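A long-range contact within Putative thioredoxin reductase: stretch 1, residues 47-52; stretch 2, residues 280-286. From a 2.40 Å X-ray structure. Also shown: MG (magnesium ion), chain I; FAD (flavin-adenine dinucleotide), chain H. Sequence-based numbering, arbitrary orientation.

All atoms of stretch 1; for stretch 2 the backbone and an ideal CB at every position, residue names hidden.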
ATOM      1  N   ASN C  47     -15.773   8.660   9.936  1.00 45.31           N
ATOM      2  CA  ASN C  47     -14.980   7.489  10.252  1.00 42.65           C
ATOM      3  C   ASN C  47     -14.203   7.040   9.031  1.00 43.91           C
ATOM      4  O   ASN C  47     -14.356   7.587   7.939  1.00 48.07           O
ATOM      5  CB  ASN C  47     -15.887   6.352  10.706  1.00 48.93           C
ATOM      6  CG  ASN C  47     -16.862   5.906   9.605  1.00 59.91           C
ATOM      7  OD1 ASN C  47     -16.470   5.693   8.445  1.00 62.64           O
ATOM      8  ND2 ASN C  47     -18.144   5.768   9.969  1.00 60.51           N
ATOM      9  N   SER C  48     -13.419   5.991   9.203  1.00 37.88           N
ATOM     10  CA  SER C  48     -12.581   5.499   8.133  1.00 37.15           C
ATOM     11  C   SER C  48     -12.237   4.051   8.421  1.00 31.04           C
ATOM     12  O   SER C  48     -11.875   3.734   9.550  1.00 34.88           O
ATOM     13  CB  SER C  48     -11.310   6.337   8.072  1.00 36.19           C
ATOM     14  OG  SER C  48     -10.326   5.646   7.353  1.00 44.28           O
ATOM     15  N   HIS C  49     -12.338   3.184   7.409  1.00 30.34           N
ATOM     16  CA  HIS C  49     -12.175   1.731   7.593  1.00 28.30           C
ATOM     17  C   HIS C  49     -11.284   1.084   6.531  1.00 28.85           C
ATOM     18  O   HIS C  49     -10.993   1.693   5.506  1.00 33.48           O
ATOM     19  CB  HIS C  49     -13.555   1.037   7.643  1.00 27.74           C
ATOM     20  CG  HIS C  49     -14.370   1.401   8.845  1.00 30.42           C
ATOM     21  ND1 HIS C  49     -15.259   2.462   8.852  1.00 30.34           N
ATOM     22  CD2 HIS C  49     -14.413   0.872  10.095  1.00 25.78           C
ATOM     23  CE1 HIS C  49     -15.821   2.553  10.040  1.00 31.26           C
ATOM     24  NE2 HIS C  49     -15.322   1.604  10.817  1.00 34.11           N
ATOM     25  N   GLY C  50     -10.827  -0.143   6.772  1.00 28.28           N
ATOM     26  CA  GLY C  50     -10.046  -0.832   5.759  1.00 26.29           C
ATOM     27  C   GLY C  50      -8.532  -0.633   5.815  1.00 28.17           C
ATOM     28  O   GLY C  50      -7.791  -1.336   5.114  1.00 27.20           O
ATOM     29  N   PHE C  51      -8.067   0.310   6.632  1.00 27.50           N
ATOM     30  CA  PHE C  51      -6.626   0.505   6.855  1.00 25.22           C
ATOM     31  C   PHE C  51      -6.198  -0.346   8.065  1.00 28.92           C
ATOM     32  O   PHE C  51      -6.472   0.011   9.226  1.00 25.47           O
ATOM     33  CB  PHE C  51      -6.315   1.995   7.094  1.00 25.07           C
ATOM     34  CG  PHE C  51      -4.854   2.340   7.064  1.00 25.88           C
ATOM     35  CD1 PHE C  51      -4.033   2.074   8.154  1.00 29.26           C
ATOM     36  CD2 PHE C  51      -4.301   2.973   5.958  1.00 29.92           C
ATOM     37  CE1 PHE C  51      -2.645   2.406   8.133  1.00 30.38           C
ATOM     38  CE2 PHE C  51      -2.920   3.320   5.934  1.00 33.36           C
ATOM     39  CZ  PHE C  51      -2.098   3.022   7.026  1.00 25.34           C
ATOM     40  N   ILE C  52      -5.542  -1.476   7.795  1.00 23.04           N
ATOM     41  CA  ILE C  52      -5.211  -2.424   8.855  1.00 25.47           C
ATOM     42  C   ILE C  52      -4.496  -1.758  10.038  1.00 35.18           C
ATOM     43  O   ILE C  52      -3.532  -0.985   9.864  1.00 30.64           O
ATOM     44  CB  ILE C  52      -4.401  -3.630   8.323  1.00 32.81           C
ATOM     45  CG1 ILE C  52      -4.294  -4.711   9.389  1.00 29.84           C
ATOM     46  CG2 ILE C  52      -2.981  -3.211   7.821  1.00 18.26           C
ATOM     47  CD1 ILE C  52      -5.613  -5.123   9.982  1.00 30.97           C
ATOM     48  N   UNK C 280      -7.749   4.002  -1.773  1.00 38.73           N
ATOM     49  CA  UNK C 280      -8.030   3.857  -0.337  1.00 37.27           C
ATOM     50  C   UNK C 280      -6.835   4.422   0.401  1.00 32.05           C
ATOM     51  O   UNK C 280      -5.805   4.691  -0.224  1.00 36.67           O
ATOM     52  CB  UNK C 280      -8.291   2.402   0.057  1.00 37.27           C
ATOM     53  N   UNK C 281      -6.959   4.600   1.712  1.00 36.17           N
ATOM     54  CA  UNK C 281      -5.860   5.108   2.526  1.00 34.89           C
ATOM     55  C   UNK C 281      -4.578   4.271   2.424  1.00 34.37           C
ATOM     56  O   UNK C 281      -3.471   4.806   2.412  1.00 39.58           O
ATOM     57  CB  UNK C 281      -6.305   5.177   3.988  1.00 34.89           C
ATOM     58  N   UNK C 282      -4.734   2.952   2.381  1.00 35.70           N
ATOM     59  CA  UNK C 282      -3.592   2.054   2.472  1.00 24.69           C
ATOM     60  C   UNK C 282      -2.878   1.930   1.107  1.00 26.33           C
ATOM     61  O   UNK C 282      -1.644   1.825   1.041  1.00 27.05           O
ATOM     62  CB  UNK C 282      -4.046   0.679   2.966  1.00 24.69           C
ATOM     63  N   UNK C 283      -3.644   1.971   0.020  1.00 27.31           N
ATOM     64  CA  UNK C 283      -3.050   1.947  -1.303  1.00 27.91           C
ATOM     65  C   UNK C 283      -2.286   3.237  -1.553  1.00 31.53           C
ATOM     66  O   UNK C 283      -1.140   3.207  -2.027  1.00 34.14           O
ATOM     67  CB  UNK C 283      -4.122   1.739  -2.375  1.00 27.91           C
ATOM     68  N   UNK C 284      -2.925   4.363  -1.238  1.00 26.35           N
ATOM     69  CA  UNK C 284      -2.275   5.671  -1.330  1.00 31.63           C
ATOM     70  C   UNK C 284      -0.968   5.706  -0.508  1.00 34.55           C
ATOM     71  O   UNK C 284       0.086   6.097  -1.023  1.00 34.63           O
ATOM     72  CB  UNK C 284      -3.231   6.765  -0.849  1.00 31.63           C
ATOM     73  N   UNK C 285      -1.041   5.285   0.757  1.00 34.69           N
ATOM     74  CA  UNK C 285       0.148   5.165   1.601  1.00 28.85           C
ATOM     75  C   UNK C 285       1.237   4.334   0.911  1.00 25.69           C
ATOM     76  O   UNK C 285       2.398   4.744   0.853  1.00 24.26           O
ATOM     77  CB  UNK C 285      -0.220   4.536   2.946  1.00 28.85           C
ATOM     78  N   UNK C 286       0.859   3.169   0.398  1.00 26.17           N
ATOM     79  CA  UNK C 286       1.781   2.307  -0.326  1.00 22.71           C
ATOM     80  C   UNK C 286       2.474   3.018  -1.501  1.00 32.89           C
ATOM     81  O   UNK C 286       3.658   2.805  -1.767  1.00 35.26           O
ATOM     82  CB  UNK C 286       1.029   1.077  -0.839  1.00 22.71           C
TER
HETATM   83 MG    MG I 501     -17.302   5.527   6.601  1.00 96.44          MG
HETATM   84  PA  FAD H 500      -5.551  12.943   0.219  1.00 32.51           P
HETATM   85  O1A FAD H 500      -5.551  12.308   1.515  1.00 34.35           O
HETATM   86  O2A FAD H 500      -6.786  13.535  -0.232  1.00 29.39           O
HETATM   87  O5B FAD H 500      -4.446  14.027   0.319  1.00 33.53           O
HETATM   88  C5B FAD H 500      -4.416  15.195  -0.437  1.00 29.46           C
HETATM   89  C4B FAD H 500      -3.795  16.226   0.443  1.00 34.76           C
HETATM   90  O4B FAD H 500      -3.257  17.225  -0.384  1.00 36.42           O
HETATM   91  C3B FAD H 500      -4.847  16.869   1.306  1.00 43.80           C
HETATM   92  O3B FAD H 500      -4.426  16.846   2.660  1.00 46.27           O
HETATM   93  C2B FAD H 500      -4.877  18.298   0.858  1.00 47.53           C
HETATM   94  O2B FAD H 500      -5.000  19.105   2.010  1.00 45.80           O
HETATM   95  C1B FAD H 500      -3.525  18.465   0.212  1.00 43.38           C
HETATM   96  N9A FAD H 500      -3.495  19.532  -0.795  1.00 50.61           N
HETATM   97  C8A FAD H 500      -4.128  19.537  -1.960  1.00 52.62           C
HETATM   98  N7A FAD H 500      -3.888  20.664  -2.629  1.00 49.51           N
HETATM   99  C5A FAD H 500      -3.084  21.402  -1.881  1.00 52.75           C
HETATM  100  C6A FAD H 500      -2.441  22.710  -1.997  1.00 52.40           C
HETATM  101  N6A FAD H 500      -2.623  23.471  -3.070  1.00 49.26           N
HETATM  102  N1A FAD H 500      -1.680  23.117  -0.994  1.00 47.29           N
HETATM  103  C2A FAD H 500      -1.491  22.371   0.089  1.00 46.81           C
HETATM  104  N3A FAD H 500      -2.035  21.181   0.262  1.00 43.84           N
HETATM  105  C4A FAD H 500      -2.824  20.655  -0.674  1.00 48.19           C
HETATM  106  N1  FAD H 500     -10.576   5.438   2.145  1.00 33.75           N
HETATM  107  C2  FAD H 500     -10.447   4.377   2.944  1.00 26.97           C
HETATM  108  O2  FAD H 500      -9.443   3.702   2.854  1.00 30.93           O
HETATM  109  N3  FAD H 500     -11.359   4.020   3.817  1.00 26.27           N
HETATM  110  C4  FAD H 500     -12.476   4.699   3.961  1.00 37.13           C
HETATM  111  O4  FAD H 500     -13.311   4.341   4.770  1.00 36.14           O
HETATM  112  C4X FAD H 500     -12.706   5.884   3.126  1.00 38.17           C
HETATM  113  N5  FAD H 500     -13.817   6.605   3.224  1.00 40.65           N
HETATM  114  C5X FAD H 500     -13.982   7.678   2.462  1.00 37.02           C
HETATM  115  C6  FAD H 500     -15.138   8.403   2.588  1.00 37.80           C
HETATM  116  C7  FAD H 500     -15.354   9.516   1.820  1.00 38.45           C
HETATM  117  C7M FAD H 500     -16.618  10.301   1.968  1.00 37.13           C
HETATM  118  C8  FAD H 500     -14.329   9.918   0.854  1.00 38.14           C
HETATM  119  C8M FAD H 500     -14.535  11.128   0.008  1.00 39.87           C
HETATM  120  C9  FAD H 500     -13.169   9.192   0.719  1.00 38.63           C
HETATM  121  C9A FAD H 500     -12.953   8.080   1.490  1.00 35.74           C
HETATM  122  N10 FAD H 500     -11.783   7.343   1.366  1.00 32.57           N
HETATM  123  C10 FAD H 500     -11.650   6.226   2.178  1.00 34.52           C
HETATM  124  C1' FAD H 500     -10.765   7.711   0.404  1.00 32.88           C
HETATM  125  C2' FAD H 500      -9.486   8.205   1.023  1.00 33.58           C
HETATM  126  O2' FAD H 500      -9.799   9.423   1.635  1.00 43.19           O
HETATM  127  C3' FAD H 500      -8.489   8.469  -0.078  1.00 32.03           C
HETATM  128  O3' FAD H 500      -8.395   7.289  -0.829  1.00 37.30           O
HETATM  129  C4' FAD H 500      -7.106   8.844   0.405  1.00 32.09           C
HETATM  130  O4' FAD H 500      -7.190  10.053   1.115  1.00 35.57           O
HETATM  131  C5' FAD H 500      -6.136   9.079  -0.725  1.00 30.83           C
HETATM  132  O5' FAD H 500      -4.984   9.656  -0.160  1.00 34.18           O
HETATM  133  P   FAD H 500      -4.093  10.736  -0.848  1.00 33.82           P
HETATM  134  O1P FAD H 500      -2.961  11.009   0.006  1.00 27.86           O
HETATM  135  O2P FAD H 500      -3.820  10.309  -2.195  1.00 26.93           O
HETATM  136  O3P FAD H 500      -4.986  12.023  -0.932  1.00 25.91           O

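Stretch 1 carries no regular secondary structure, and its most substantial offering to stretch 2 is the ring of F51, which lies beside the backbone at 281, 282 and 285.

Position 280 lies just before the first helical turn, with phi/psi of -163/169° and nothing of stretch 1 within 5.5 Å of its ideal CB. The backbone N at 283 is left without a carbonyl partner from within the stretch, and a short acceptor such as serine, threonine, aspartate or asparagine would suit an N-cap here. The residue is S280; its OG, with chi1 in p, accepts a weak capping bond from the backbone N of 283 at 3.5 Å.

At 281 the CA-to-CB bond points toward stretch 1, and the ideal CB stands 3.6 Å from F51 CD2 and 5.3 Å from S48 OG. An aliphatic side chain, such as leucine, valine or methionine, could use the ring, whereas a polar one might seek the S48 hydroxyl. The residue is L281. Its CB keeps the 3.6 Å approach to F51 CD2, oblique to the ring, and the branch extends to place CD1 3.0 Å from S48 OG, a tight contact of carbon against hydroxyl. Its backbone N donates to FAD O2 at 2.9 Å, while H49 N and H49 O pair with FAD O4 and N3 at 3.0 and 2.9 Å; the flavin is thus held by both stretches.

Position 282 also points toward stretch 1. The ideal CB is 3.8 Å from F51 CD2 and 4.8 Å from G50 O. A flexible or branched apolar side chain, isoleucine, leucine or methionine, could reach over the ring. I282 sets CD1 over one face of F51, 3.8 Å from the ring centroid and 19° off the normal, a CH-pi contact.

At 283 CA-to-CB points away, so stretch 1 imposes no preference; the residue is I283. Position 284 is out of reach of stretch 1, but its ideal CB turns toward the FAD, where a small side chain would fit: A284 CB is 3.5 Å from FAD O5'.

One turn beyond 281, position 285 points toward the ring again, its ideal CB 4.2 Å from F51 CE2. A small apolar group suffices for contact. A285 CB meets the ring edge near its plane.

Position 286 is beyond reach, and many residues would be compatible with stretch 1. It is S286, whose hydroxyl is hydrogen-bonded elsewhere in the structure. With these residues in place no hydrogen bond joins the two stretches, and the contact rests on packing around F51.

Stretch 2 (280-286) SLIIAAS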
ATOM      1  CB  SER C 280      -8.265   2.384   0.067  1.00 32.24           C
ATOM      2  OG  SER C 280      -7.081   1.620  -0.138  1.00 31.45           O
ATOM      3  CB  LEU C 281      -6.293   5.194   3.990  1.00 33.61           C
ATOM      4  CG  LEU C 281      -7.441   6.171   4.268  1.00 36.37           C
ATOM      5  CD1 LEU C 281      -7.812   6.114   5.736  1.00 33.72           C
ATOM      6  CD2 LEU C 281      -7.076   7.607   3.850  1.00 30.60           C
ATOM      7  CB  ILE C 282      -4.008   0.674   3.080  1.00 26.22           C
ATOM      8  CG1 ILE C 282      -2.794  -0.205   3.342  1.00 30.60           C
ATOM      9  CG2 ILE C 282      -5.006  -0.051   2.216  1.00 30.17           C
ATOM     10  CD1 ILE C 282      -2.194   0.071   4.674  1.00 36.97           C
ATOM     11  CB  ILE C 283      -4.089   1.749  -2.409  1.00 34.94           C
ATOM     12  CG1 ILE C 283      -4.695   0.349  -2.303  1.00 32.53           C
ATOM     13  CG2 ILE C 283      -3.445   1.967  -3.778  1.00 31.93           C
ATOM     14  CD1 ILE C 283      -5.961   0.162  -3.095  1.00 35.53           C
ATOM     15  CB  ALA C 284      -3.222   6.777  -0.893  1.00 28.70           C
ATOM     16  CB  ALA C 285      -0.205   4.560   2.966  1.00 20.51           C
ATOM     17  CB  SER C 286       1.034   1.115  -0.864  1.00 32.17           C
ATOM     18  OG  SER C 286       1.936   0.071  -1.150  1.00 44.26           O
TER
HETATM   19  O   HOH W   1     -15.898   6.480   5.487  1.00 40.35           O
HETATM   20  O   HOH W   2     -15.776   4.077   6.658  1.00 39.73           O
HETATM   21  O   HOH W   3     -18.533   3.929   7.085  1.00 53.61           O
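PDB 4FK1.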